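PDB 4FRF: inositol polyphosphate multikinase alpha from Arabidopsis thaliana, which phosphorylates a broad range of inositol phosphates with ATP, converting inositol 1,4,5-trisphosphate in two steps to inositol 1,3,4,5,6-pentakisphosphate. Local coordinates for residues A[83-88]-A[210-215]; A[87-92]-A[122-127]; A[77-82]-A[229-234]; A[186-191]-A[257-262]. All blocks are in the same frame, centred on the assembly; numbering follows the deposited sequence.

Contact 1: A[83-88]-A[210-215]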
loop_
_atom_site.group_PDB
_atom_site.type_symbol
_atom_site.label_atom_id
_atom_site.label_comp_id
_atom_site.label_asym_id
_atom_site.label_seq_id
_atom_site.Cartn_x
_atom_site.Cartn_y
_atom_site.Cartn_z
ATOM N N PRO A 83 -0.392 28.230 -14.581
ATOM C CA PRO A 83 -0.505 26.865 -14.111
ATOM C C PRO A 83 -1.616 26.693 -13.101
ATOM O O PRO A 83 -1.746 27.504 -12.190
ATOM C CB PRO A 83 0.840 26.634 -13.431
ATOM C CG PRO A 83 1.227 27.993 -12.899
ATOM C CD PRO A 83 0.558 29.021 -13.776
ATOM N N SER A 84 -2.427 25.653 -13.281
ATOM C CA SER A 84 -3.233 25.102 -12.192
ATOM C C SER A 84 -2.362 24.114 -11.446
ATOM O O SER A 84 -1.621 23.355 -12.064
ATOM C CB SER A 84 -4.467 24.383 -12.736
ATOM O OG SER A 84 -5.327 25.264 -13.441
ATOM N N VAL A 85 -2.453 24.119 -10.121
ATOM C CA VAL A 85 -1.607 23.259 -9.285
ATOM C C VAL A 85 -2.405 22.576 -8.142
ATOM O O VAL A 85 -3.383 23.129 -7.652
ATOM C CB VAL A 85 -0.404 24.061 -8.712
ATOM C CG1 VAL A 85 -0.889 25.229 -7.915
ATOM C CG2 VAL A 85 0.462 23.180 -7.846
ATOM N N MET A 86 -2.009 21.360 -7.762
ATOM C CA MET A 86 -2.656 20.653 -6.628
ATOM C C MET A 86 -1.682 19.847 -5.781
ATOM O O MET A 86 -0.845 19.126 -6.307
ATOM C CB MET A 86 -3.784 19.733 -7.100
ATOM C CG MET A 86 -4.431 18.948 -5.950
ATOM S SD MET A 86 -5.418 17.534 -6.486
ATOM C CE MET A 86 -7.030 18.299 -6.595
ATOM N N ASP A 87 -1.839 19.922 -4.466
ATOM C CA ASP A 87 -0.943 19.209 -3.582
ATOM C C ASP A 87 -1.657 18.209 -2.665
ATOM O O ASP A 87 -2.484 18.590 -1.822
ATOM C CB ASP A 87 -0.065 20.170 -2.787
ATOM C CG ASP A 87 -0.785 20.780 -1.604
ATOM O OD1 ASP A 87 -1.709 21.598 -1.818
ATOM O OD2 ASP A 87 -0.393 20.478 -0.453
ATOM N N VAL A 88 -1.306 16.929 -2.840
ATOM C CA VAL A 88 -1.936 15.824 -2.145
ATOM C C VAL A 88 -1.006 15.179 -1.128
ATOM O O VAL A 88 0.139 14.853 -1.438
ATOM C CB VAL A 88 -2.349 14.781 -3.128
ATOM C CG1 VAL A 88 -3.327 13.813 -2.488
ATOM C CG2 VAL A 88 -2.951 15.456 -4.337
ATOM N N SER A 210 4.045 14.976 0.455
ATOM C CA SER A 210 2.961 15.260 -0.506
ATOM C C SER A 210 3.363 15.037 -1.953
ATOM O O SER A 210 4.518 15.212 -2.317
ATOM C CB SER A 210 2.454 16.704 -0.345
ATOM O OG SER A 210 2.044 16.981 0.990
ATOM N N ILE A 211 2.391 14.698 -2.786
ATOM C CA ILE A 211 2.587 14.741 -4.215
ATOM C C ILE A 211 2.064 16.054 -4.764
ATOM O O ILE A 211 1.021 16.536 -4.334
ATOM C CB ILE A 211 1.856 13.636 -4.913
ATOM C CG1 ILE A 211 2.684 12.361 -4.878
ATOM C CG2 ILE A 211 1.597 14.014 -6.348
ATOM C CD1 ILE A 211 2.053 11.214 -5.633
ATOM N N LEU A 212 2.772 16.605 -5.750
ATOM C CA LEU A 212 2.359 17.824 -6.400
ATOM C C LEU A 212 2.106 17.602 -7.874
ATOM O O LEU A 212 2.996 17.171 -8.601
ATOM C CB LEU A 212 3.430 18.881 -6.236
ATOM C CG LEU A 212 3.027 20.287 -6.682
ATOM C CD1 LEU A 212 3.831 21.322 -5.937
ATOM C CD2 LEU A 212 3.207 20.445 -8.182
ATOM N N MET A 213 0.895 17.934 -8.320
ATOM C CA MET A 213 0.570 17.956 -9.749
ATOM C C MET A 213 0.508 19.398 -10.246
ATOM O O MET A 213 0.156 20.312 -9.493
ATOM C CB MET A 213 -0.763 17.255 -10.014
ATOM C CG MET A 213 -0.869 15.852 -9.393
ATOM S SD MET A 213 -2.381 14.936 -9.838
ATOM C CE MET A 213 -3.609 15.809 -8.849
ATOM N N VAL A 214 0.887 19.602 -11.502
ATOM C CA VAL A 214 0.772 20.914 -12.128
ATOM C C VAL A 214 0.661 20.789 -13.636
ATOM O O VAL A 214 1.054 19.770 -14.210
ATOM C CB VAL A 214 1.964 21.858 -11.760
ATOM C CG1 VAL A 214 3.295 21.180 -11.989
ATOM C CG2 VAL A 214 1.889 23.116 -12.568
ATOM N N TYR A 215 0.088 21.810 -14.272
ATOM C CA TYR A 215 0.015 21.838 -15.730
ATOM C C TYR A 215 -0.232 23.235 -16.335
ATOM O O TYR A 215 -0.457 24.208 -15.613
ATOM C CB TYR A 215 -0.989 20.801 -16.256
ATOM C CG TYR A 215 -2.445 21.106 -15.973
ATOM C CD1 TYR A 215 -3.212 21.827 -16.892
ATOM C CD2 TYR A 215 -3.087 20.565 -14.853
ATOM C CE1 TYR A 215 -4.561 22.056 -16.677
ATOM C CE2 TYR A 215 -4.439 20.798 -14.624
ATOM C CZ TYR A 215 -5.166 21.555 -15.541
ATOM O OH TYR A 215 -6.507 21.784 -15.339
#
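The ring of Tyr-215 has Ser-84 lying over one face, with Ser-84 CB 4.0 Å from Tyr-215 CZ. Phe-159 meets the same ring in an edge-to-face pair and takes the bond from the phenol through its carbonyl O. Tyr-215 is brought over Ser-84 by a first torsion of 70°, which sets CG in the crowded position between backbone N and carbonyl carbon. The strands carrying these residues run antiparallel, at 165°. Their hydrogen-bonded pairs are Ser-84 with Tyr-215, Met-86 with Met-213 and Val-88 with Ile-211. In the middle pair Met-213 N reaches Met-86 O at 2.9 Å, nearly along the C=O axis. The return bond, Met-86 N to Met-213 O at 3.0 Å, is straight at hydrogen but comes from 29° above the carbonyl plane. Val-88 N to Ile-211 O closes at 2.8 Å, whereas Ser-84 N makes only a weak bond to Tyr-215 O. On the Tyr-215 side of the sheet the two methionines lie side by side and point the same way, Met-86 SD 3.4 Å from Met-213 CE. Helices 149-158 and 249-265 pack against this buried face. The reverse face carries Val-85 across Leu-212, CG2 to CD2 3.9 Å, and the carboxylate of Asp-87, salt-bridged to Arg-141. Residues 83 to 91 spell the PxxxDxKxG signature of the IPK family. The chemistry is split: backbone bonds fix the register, methionines and aliphatics fill the helix-facing middle, the hydroxyls of Ser-84 (bonded to Asn-217) and Tyr-215 lie at its end, and the other side carries a charge probably stabilised as carboxylate by Arg-141.

Contact 2: A[87-92]-A[122-127]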
loop_
_atom_site.group_PDB
_atom_site.type_symbol
_atom_site.label_atom_id
_atom_site.label_comp_id
_atom_site.label_asym_id
_atom_site.label_seq_id
_atom_site.Cartn_x
_atom_site.Cartn_y
_atom_site.Cartn_z
ATOM N N ASP A 87 -1.839 19.922 -4.466
ATOM C CA ASP A 87 -0.943 19.209 -3.582
ATOM C C ASP A 87 -1.657 18.209 -2.665
ATOM O O ASP A 87 -2.484 18.590 -1.822
ATOM C CB ASP A 87 -0.065 20.170 -2.787
ATOM C CG ASP A 87 -0.785 20.780 -1.604
ATOM O OD1 ASP A 87 -1.709 21.598 -1.818
ATOM O OD2 ASP A 87 -0.393 20.478 -0.453
ATOM N N VAL A 88 -1.306 16.929 -2.840
ATOM C CA VAL A 88 -1.936 15.824 -2.145
ATOM C C VAL A 88 -1.006 15.179 -1.128
ATOM O O VAL A 88 0.139 14.853 -1.438
ATOM C CB VAL A 88 -2.349 14.781 -3.128
ATOM C CG1 VAL A 88 -3.327 13.813 -2.488
ATOM C CG2 VAL A 88 -2.951 15.456 -4.337
ATOM N N LYS A 89 -1.517 14.988 0.085
ATOM C CA LYS A 89 -0.786 14.331 1.159
ATOM C C LYS A 89 -0.884 12.826 1.003
ATOM O O LYS A 89 -1.950 12.235 1.208
ATOM C CB LYS A 89 -1.376 14.740 2.495
ATOM C CG LYS A 89 -0.356 15.001 3.565
ATOM C CD LYS A 89 -0.618 16.352 4.238
ATOM C CE LYS A 89 0.544 16.763 5.121
ATOM N NZ LYS A 89 0.360 18.136 5.656
ATOM N N MET A 90 0.217 12.207 0.598
ATOM C CA MET A 90 0.254 10.770 0.391
ATOM C C MET A 90 0.473 10.035 1.686
ATOM O O MET A 90 1.376 10.366 2.458
ATOM C CB MET A 90 1.351 10.416 -0.581
ATOM C CG MET A 90 0.965 10.681 -1.991
ATOM S SD MET A 90 -0.283 9.504 -2.496
ATOM C CE MET A 90 -1.041 10.383 -3.845
ATOM N N GLY A 91 -0.368 9.042 1.938
ATOM C CA GLY A 91 -0.165 8.161 3.072
ATOM C C GLY A 91 -1.434 7.693 3.740
ATOM O O GLY A 91 -2.253 8.510 4.181
ATOM N N SER A 92 -1.585 6.362 3.807
ATOM C CA SER A 92 -2.642 5.687 4.571
ATOM C C SER A 92 -2.705 6.182 6.033
ATOM O O SER A 92 -3.765 6.186 6.652
ATOM C CB SER A 92 -2.415 4.174 4.519
ATOM O OG SER A 92 -3.548 3.444 4.976
ATOM N N ARG A 122 -4.954 12.466 0.644
ATOM C CA ARG A 122 -5.664 13.657 1.130
ATOM C C ARG A 122 -5.339 14.925 0.310
ATOM O O ARG A 122 -4.261 15.512 0.465
ATOM C CB ARG A 122 -5.304 13.908 2.590
ATOM C CG ARG A 122 -6.348 14.670 3.373
ATOM C CD ARG A 122 -5.751 15.392 4.599
ATOM N NE ARG A 122 -4.686 14.642 5.263
ATOM C CZ ARG A 122 -4.172 14.960 6.453
ATOM N NH1 ARG A 122 -4.636 16.001 7.133
ATOM N NH2 ARG A 122 -3.197 14.234 6.973
ATOM N N ILE A 123 -6.287 15.378 -0.508
ATOM C CA ILE A 123 -6.120 16.638 -1.227
ATOM C C ILE A 123 -6.002 17.802 -0.234
ATOM O O ILE A 123 -6.904 18.035 0.571
ATOM C CB ILE A 123 -7.275 16.885 -2.171
ATOM C CG1 ILE A 123 -7.340 15.778 -3.203
ATOM C CG2 ILE A 123 -7.106 18.195 -2.852
ATOM C CD1 ILE A 123 -8.601 15.771 -3.981
ATOM N N SER A 124 -4.852 18.477 -0.253
ATOM C CA SER A 124 -4.497 19.455 0.785
ATOM C C SER A 124 -4.783 20.852 0.294
ATOM O O SER A 124 -4.882 21.806 1.081
ATOM C CB SER A 124 -3.013 19.353 1.138
ATOM O OG SER A 124 -2.755 18.265 2.001
ATOM N N GLY A 125 -4.840 20.981 -1.019
ATOM C CA GLY A 125 -5.075 22.237 -1.633
ATOM C C GLY A 125 -4.864 22.131 -3.114
ATOM O O GLY A 125 -4.177 21.223 -3.594
ATOM N N PHE A 126 -5.490 23.051 -3.837
ATOM C CA PHE A 126 -5.270 23.214 -5.246
ATOM C C PHE A 126 -5.593 24.636 -5.596
ATOM O O PHE A 126 -6.119 25.371 -4.760
ATOM C CB PHE A 126 -6.159 22.261 -6.043
ATOM C CG PHE A 126 -7.637 22.516 -5.885
ATOM C CD1 PHE A 126 -8.310 23.319 -6.776
ATOM C CD2 PHE A 126 -8.365 21.870 -4.905
ATOM C CE1 PHE A 126 -9.667 23.517 -6.660
ATOM C CE2 PHE A 126 -9.727 22.077 -4.787
ATOM C CZ PHE A 126 -10.370 22.911 -5.664
ATOM N N GLU A 127 -5.202 25.039 -6.808
ATOM C CA GLU A 127 -5.557 26.333 -7.388
ATOM C C GLU A 127 -5.747 26.159 -8.898
ATOM O O GLU A 127 -4.902 25.575 -9.580
ATOM C CB GLU A 127 -4.468 27.364 -7.112
ATOM C CG GLU A 127 -4.664 28.688 -7.854
ATOM C CD GLU A 127 -3.470 29.614 -7.724
ATOM O OE1 GLU A 127 -2.335 29.086 -7.723
ATOM O OE2 GLU A 127 -3.665 30.866 -7.639
#
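Packing is closest where the backbone of Asp-87 meets Ser-124 and Gly-125. Asp-87 N gives a straight bond to Gly-125 O, 2.8 Å long and in the carbonyl plane. The carbonyl of the same residue is approached by two successive N-H groups: Ser-124 N binds Asp-87 O at 2.8 Å, and Gly-125 N adds a weak bond to it. Ser-124 CB also sits 3.3 Å from Asp-87 OD2, so the carboxylate that pairs with Arg-141 leans over this strand. Gly-125 adds no side chain beside Asp-87 OD1. Two residues facing one across the ladder make a classic beta bulge, here in strand 121-130 beside strand 83-90 in the central antiparallel sheet. Beyond the bulge Lys-89 N bonds Arg-122 O at 2.8 Å, the donor standing 37° above the carbonyl plane. The contact is looser along the partly exposed lysine chain. Bent at chi2 (130°), it lays CD over one face of the Arg-122 guanidinium, 4.2 Å above the plane and offset toward the rim. Lys-89 CD also passes Ser-124 OG at 3.6 Å, an approach without a polar bond. Lys-89 NZ and Arg-122 NH2 remain 5.4 Å apart, a spacing at which like charges would still repel somewhat. Asp-111 answers the arginine with a salt bridge to NH2, and Thr-116 binds NE weakly.

Contact 3: A[77-82]-A[229-234]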
loop_
_atom_site.group_PDB
_atom_site.type_symbol
_atom_site.label_atom_id
_atom_site.label_comp_id
_atom_site.label_asym_id
_atom_site.label_seq_id
_atom_site.Cartn_x
_atom_site.Cartn_y
_atom_site.Cartn_z
ATOM N N LEU A 77 7.641 25.764 -10.649
ATOM C CA LEU A 77 6.620 26.567 -11.337
ATOM C C LEU A 77 7.196 27.629 -12.285
ATOM O O LEU A 77 6.463 28.250 -13.066
ATOM C CB LEU A 77 5.685 27.207 -10.306
ATOM C CG LEU A 77 4.904 26.188 -9.470
ATOM C CD1 LEU A 77 3.922 26.862 -8.531
ATOM C CD2 LEU A 77 4.187 25.224 -10.376
ATOM N N ALA A 78 8.512 27.795 -12.237
ATOM C CA ALA A 78 9.206 28.736 -13.100
ATOM C C ALA A 78 8.838 28.541 -14.568
ATOM O O ALA A 78 8.704 29.502 -15.310
ATOM C CB ALA A 78 10.695 28.600 -12.913
ATOM N N GLU A 79 8.651 27.293 -14.976
ATOM C CA GLU A 79 8.433 26.973 -16.386
ATOM C C GLU A 79 6.972 27.123 -16.821
ATOM O O GLU A 79 6.598 26.687 -17.933
ATOM C CB GLU A 79 8.892 25.536 -16.682
ATOM C CG GLU A 79 10.354 25.251 -16.346
ATOM C CD GLU A 79 10.574 23.796 -15.924
ATOM O OE1 GLU A 79 10.076 22.886 -16.629
ATOM O OE2 GLU A 79 11.243 23.569 -14.887
ATOM N N TYR A 80 6.126 27.655 -15.934
ATOM C CA TYR A 80 4.698 27.691 -16.233
ATOM C C TYR A 80 4.162 29.098 -16.264
ATOM O O TYR A 80 4.453 29.902 -15.377
ATOM C CB TYR A 80 3.901 26.829 -15.249
ATOM C CG TYR A 80 4.119 25.333 -15.425
ATOM C CD1 TYR A 80 3.341 24.590 -16.317
ATOM C CD2 TYR A 80 5.111 24.671 -14.704
ATOM C CE1 TYR A 80 3.556 23.233 -16.485
ATOM C CE2 TYR A 80 5.322 23.317 -14.860
ATOM C CZ TYR A 80 4.542 22.603 -15.741
ATOM O OH TYR A 80 4.770 21.262 -15.887
ATOM N N THR A 81 3.395 29.401 -17.309
ATOM C CA THR A 81 2.847 30.740 -17.500
ATOM C C THR A 81 1.583 30.902 -16.677
ATOM O O THR A 81 1.501 31.804 -15.800
ATOM C CB THR A 81 2.513 31.003 -18.987
ATOM O OG1 THR A 81 3.751 31.167 -19.749
ATOM C CG2 THR A 81 1.690 32.278 -19.093
ATOM N N LYS A 82 0.593 30.027 -16.980
ATOM C CA LYS A 82 -0.638 30.002 -16.221
ATOM C C LYS A 82 -0.886 28.574 -15.773
ATOM O O LYS A 82 -1.471 27.774 -16.510
ATOM C CB LYS A 82 -1.804 30.515 -17.066
ATOM C CG LYS A 82 -1.726 31.983 -17.336
ATOM C CD LYS A 82 -2.832 32.475 -18.274
ATOM C CE LYS A 82 -2.577 33.935 -18.726
ATOM N NZ LYS A 82 -1.992 34.786 -17.632
ATOM N N ARG A 229 1.549 20.015 -20.853
ATOM C CA ARG A 229 2.836 19.786 -20.190
ATOM C C ARG A 229 2.684 19.427 -18.691
ATOM O O ARG A 229 3.319 20.039 -17.832
ATOM C CB ARG A 229 3.751 21.010 -20.381
ATOM C CG ARG A 229 5.226 20.746 -20.086
ATOM C CD ARG A 229 6.140 21.396 -21.128
ATOM N NE ARG A 229 6.102 22.860 -21.095
ATOM C CZ ARG A 229 6.605 23.612 -20.111
ATOM N NH1 ARG A 229 7.129 23.037 -19.026
ATOM N NH2 ARG A 229 6.541 24.943 -20.188
ATOM N N PRO A 230 1.868 18.395 -18.392
ATOM C CA PRO A 230 1.565 17.984 -17.013
ATOM C C PRO A 230 2.777 17.404 -16.310
ATOM O O PRO A 230 3.571 16.716 -16.934
ATOM C CB PRO A 230 0.523 16.889 -17.206
ATOM C CG PRO A 230 0.829 16.327 -18.538
ATOM C CD PRO A 230 1.320 17.449 -19.379
ATOM N N GLN A 231 2.896 17.637 -15.008
ATOM C CA GLN A 231 4.034 17.107 -14.277
ATOM C C GLN A 231 3.789 16.739 -12.827
ATOM O O GLN A 231 3.091 17.449 -12.099
ATOM C CB GLN A 231 5.233 18.033 -14.392
ATOM C CG GLN A 231 6.261 17.505 -15.346
ATOM C CD GLN A 231 7.306 18.520 -15.716
ATOM O OE1 GLN A 231 7.300 19.662 -15.232
ATOM N NE2 GLN A 231 8.201 18.127 -16.614
ATOM N N VAL A 232 4.450 15.659 -12.405
ATOM C CA VAL A 232 4.351 15.139 -11.049
ATOM C C VAL A 232 5.656 15.358 -10.292
ATOM O O VAL A 232 6.739 15.277 -10.871
ATOM C CB VAL A 232 4.055 13.623 -11.062
ATOM C CG1 VAL A 232 4.047 13.072 -9.654
ATOM C CG2 VAL A 232 2.741 13.350 -11.740
ATOM N N LYS A 233 5.548 15.611 -8.992
ATOM C CA LYS A 233 6.719 15.763 -8.138
ATOM C C LYS A 233 6.362 15.531 -6.673
ATOM O O LYS A 233 5.201 15.618 -6.283
ATOM C CB LYS A 233 7.371 17.141 -8.328
ATOM C CG LYS A 233 8.037 17.307 -9.695
ATOM C CD LYS A 233 9.249 18.239 -9.651
ATOM C CE LYS A 233 10.238 17.948 -10.807
ATOM N NZ LYS A 233 9.584 17.780 -12.149
ATOM N N LEU A 234 7.358 15.153 -5.887
ATOM C CA LEU A 234 7.177 14.946 -4.476
ATOM C C LEU A 234 7.790 16.110 -3.758
ATOM O O LEU A 234 8.851 16.570 -4.138
ATOM C CB LEU A 234 7.895 13.678 -4.047
ATOM C CG LEU A 234 7.146 12.362 -4.108
ATOM C CD1 LEU A 234 6.632 12.105 -5.513
ATOM C CD2 LEU A 234 8.064 11.252 -3.646
#
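Tyr-80 lies with one ring face beneath Arg-229, whose NH1 stands 4.2 Å above the ring plane and is offset toward its rim. The guanidinium carbon CZ is 5.1 Å from the ring centroid, long for a cation-pi pair, so any attraction is at most weak. The hydroxyl end is held more closely. Tyr-80 OH lies 2.7 Å from Arg-229 O, which sits in the ring plane at the edge, and 3.1 Å from Gln-231 OE1. The amide of Gln-231 is turned 78° from the ring, on a chain extended beyond CG. This contact ties the 3-10 turn of 77-79, which precedes strand 83-90, to the start of strand 231-235, an outermost strand of the five-stranded antiparallel sheet. The turn holds Tyr-80 through the bond from Tyr-80 N to Leu-77 O, and Val-214 and Glu-216 of strand 209-216 touch the side chain. An alanine here would remove the ring and its hydroxyl, and would probably loosen the junction between the turn and Arg-229 and Gln-231. Arg-229 grips the turn by a second route: NH2 donates to Glu-79 O at 2.9 Å, with the acceptor near the guanidinium plane and the donor in the carbonyl plane. The Glu-79 carboxylate is almost parallel to the guanidinium, 7° between planes, yet OE1 to NH1 is 3.8 Å, a long salt bridge. Glu-79 and Arg-229 are both exposed, so solvent is likely to weaken that pairing.

Contact 4: A[186-191]-A[257-262]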
loop_
_atom_site.group_PDB
_atom_site.type_symbol
_atom_site.label_atom_id
_atom_site.label_comp_id
_atom_site.label_asym_id
_atom_site.label_seq_id
_atom_site.Cartn_x
_atom_site.Cartn_y
_atom_site.Cartn_z
ATOM N N GLY A 186 1.393 11.735 -19.614
ATOM C CA GLY A 186 0.537 12.392 -18.648
ATOM C C GLY A 186 0.821 12.004 -17.210
ATOM O O GLY A 186 1.786 11.286 -16.908
ATOM N N ILE A 187 -0.043 12.448 -16.317
ATOM C CA ILE A 187 0.140 12.178 -14.928
ATOM C C ILE A 187 0.003 10.685 -14.619
ATOM O O ILE A 187 0.707 10.154 -13.747
ATOM C CB ILE A 187 -0.825 13.006 -14.097
ATOM C CG1 ILE A 187 -0.494 14.488 -14.278
ATOM C CG2 ILE A 187 -0.779 12.577 -12.617
ATOM C CD1 ILE A 187 -0.733 15.336 -13.062
ATOM N N LEU A 188 -0.854 9.992 -15.361
ATOM C CA LEU A 188 -1.087 8.585 -15.065
ATOM C C LEU A 188 0.208 7.806 -15.275
ATOM O O LEU A 188 0.722 7.168 -14.350
ATOM C CB LEU A 188 -2.230 7.996 -15.910
ATOM C CG LEU A 188 -2.631 6.586 -15.449
ATOM C CD1 LEU A 188 -3.018 6.613 -13.995
ATOM C CD2 LEU A 188 -3.753 5.950 -16.309
ATOM N N THR A 189 0.775 7.940 -16.472
ATOM C CA THR A 189 2.054 7.333 -16.783
ATOM C C THR A 189 3.074 7.681 -15.711
ATOM O O THR A 189 3.804 6.824 -15.235
ATOM C CB THR A 189 2.584 7.837 -18.118
ATOM O OG1 THR A 189 1.631 7.552 -19.149
ATOM C CG2 THR A 189 3.915 7.179 -18.455
ATOM N N GLN A 190 3.144 8.958 -15.358
ATOM C CA GLN A 190 4.106 9.413 -14.370
ATOM C C GLN A 190 3.841 8.745 -13.020
ATOM O O GLN A 190 4.744 8.158 -12.429
ATOM C CB GLN A 190 4.108 10.954 -14.264
ATOM C CG GLN A 190 4.655 11.641 -15.506
ATOM C CD GLN A 190 4.514 13.176 -15.486
ATOM O OE1 GLN A 190 4.740 13.832 -14.457
ATOM N NE2 GLN A 190 4.202 13.752 -16.647
ATOM N N LEU A 191 2.595 8.780 -12.561
ATOM C CA LEU A 191 2.267 8.164 -11.277
ATOM C C LEU A 191 2.624 6.670 -11.271
ATOM O O LEU A 191 3.105 6.130 -10.259
ATOM C CB LEU A 191 0.792 8.354 -10.950
ATOM C CG LEU A 191 0.402 9.739 -10.439
ATOM C CD1 LEU A 191 -1.076 9.766 -10.032
ATOM C CD2 LEU A 191 1.278 10.127 -9.270
ATOM N N SER A 257 -4.130 3.755 -4.338
ATOM C CA SER A 257 -5.465 4.310 -4.269
ATOM C C SER A 257 -5.534 5.558 -5.180
ATOM O O SER A 257 -6.341 5.637 -6.127
ATOM C CB SER A 257 -5.779 4.688 -2.829
ATOM O OG SER A 257 -7.131 5.061 -2.667
ATOM N N PHE A 258 -4.634 6.501 -4.954
ATOM C CA PHE A 258 -4.613 7.650 -5.803
ATOM C C PHE A 258 -4.631 7.233 -7.273
ATOM O O PHE A 258 -5.451 7.722 -8.034
ATOM C CB PHE A 258 -3.424 8.554 -5.497
ATOM C CG PHE A 258 -3.594 9.964 -6.000
ATOM C CD1 PHE A 258 -4.246 10.919 -5.223
ATOM C CD2 PHE A 258 -3.106 10.336 -7.252
ATOM C CE1 PHE A 258 -4.398 12.227 -5.684
ATOM C CE2 PHE A 258 -3.262 11.629 -7.718
ATOM C CZ PHE A 258 -3.924 12.572 -6.942
ATOM N N ILE A 259 -3.770 6.298 -7.669
ATOM C CA ILE A 259 -3.693 5.939 -9.093
ATOM C C ILE A 259 -5.040 5.451 -9.597
ATOM O O ILE A 259 -5.402 5.666 -10.765
ATOM C CB ILE A 259 -2.602 4.884 -9.394
ATOM C CG1 ILE A 259 -1.217 5.510 -9.278
ATOM C CG2 ILE A 259 -2.763 4.319 -10.811
ATOM C CD1 ILE A 259 -0.144 4.735 -10.027
ATOM N N ASN A 260 -5.809 4.840 -8.705
ATOM C CA ASN A 260 -7.085 4.260 -9.108
ATOM C C ASN A 260 -8.154 5.311 -9.348
ATOM O O ASN A 260 -8.924 5.198 -10.314
ATOM C CB ASN A 260 -7.576 3.223 -8.099
ATOM C CG ASN A 260 -8.786 2.472 -8.593
ATOM O OD1 ASN A 260 -9.908 2.719 -8.141
ATOM N ND2 ASN A 260 -8.581 1.590 -9.575
ATOM N N PHE A 261 -8.198 6.332 -8.474
ATOM C CA PHE A 261 -9.149 7.449 -8.623
ATOM C C PHE A 261 -8.984 8.106 -9.979
ATOM O O PHE A 261 -9.953 8.357 -10.698
ATOM C CB PHE A 261 -8.907 8.488 -7.567
ATOM C CG PHE A 261 -9.634 8.250 -6.302
ATOM C CD1 PHE A 261 -10.639 9.113 -5.904
ATOM C CD2 PHE A 261 -9.218 7.265 -5.424
ATOM C CE1 PHE A 261 -11.258 8.963 -4.662
ATOM C CE2 PHE A 261 -9.854 7.087 -4.188
ATOM C CZ PHE A 261 -10.865 7.935 -3.807
ATOM N N ILE A 262 -7.736 8.359 -10.332
ATOM C CA ILE A 262 -7.413 8.989 -11.577
ATOM C C ILE A 262 -7.694 8.072 -12.754
ATOM O O ILE A 262 -8.030 8.525 -13.834
ATOM C CB ILE A 262 -5.960 9.473 -11.568
ATOM C CG1 ILE A 262 -5.858 10.699 -10.675
ATOM C CG2 ILE A 262 -5.479 9.792 -12.969
ATOM C CD1 ILE A 262 -4.481 11.087 -10.328
#
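Leu-191 and Ile-259 carry the first shell. The methyl CD1 of Leu-191 comes up to the edge of the Phe-258 ring, in its plane, 3.5 Å from CD2. The same methyl lies 3.7 Å from Ile-262 CD1, the two side chains crossing at about a right angle. Ile-259 reaches over from the next position: its CD1 rests 3.9 Å from Leu-191 CB and 3.5 Å from Leu-191 O. Its other branch, CG2, meets Leu-188 CD1 at 3.9 Å. With CG1 anti to the carbonyl carbon (chi1 -72°) and CG2 anti to the backbone N, Ile-259 touches both leucines at once. An alanine here would lose both branches and would probably loosen the packing against Leu-188 and Leu-191. The segments belong to an antiparallel helix pair, their axes 10.4 Å apart at 160°, packed on the sheet face that bears Ile-211 and Met-213. Leu-188 and Leu-191 are three residues apart, as are Ile-259 and Ile-262, so each helix offers the same side over about one turn. One shell out, Phe-258 lies edge-to-face with Phe-121 and packs on Met-213 and Leu-156. Gln-190 takes a bond from Val-232 N and gives one to Pro-230 O, tying helix 187-200 to the edge strand. Ile-247 of the second subunit packs on Ser-257 and Asn-260.

From the N terminus, contact 3 opens first at 77-82, just before strand 83-90. That strand starts contacts 1 and 2 together, which share Asp-87 and Val-88. Contact 2 closes earliest, at 122-127. Contact 1 closes at 210-215, and contact 3 at 229-234; both earlier loops are nested in its loop. Contact 4 opens at 186-191, after contact 2 is complete, and closes at 257-262, so it crosses contacts 1 and 3. Four strands of the central sheet are thereby involved, and the helix pair 187-200/249-265 is joined across contacts 1 and 3 along the chain. Phe-258, touching Met-90 and Val-88, joins contact 4 to contact 2.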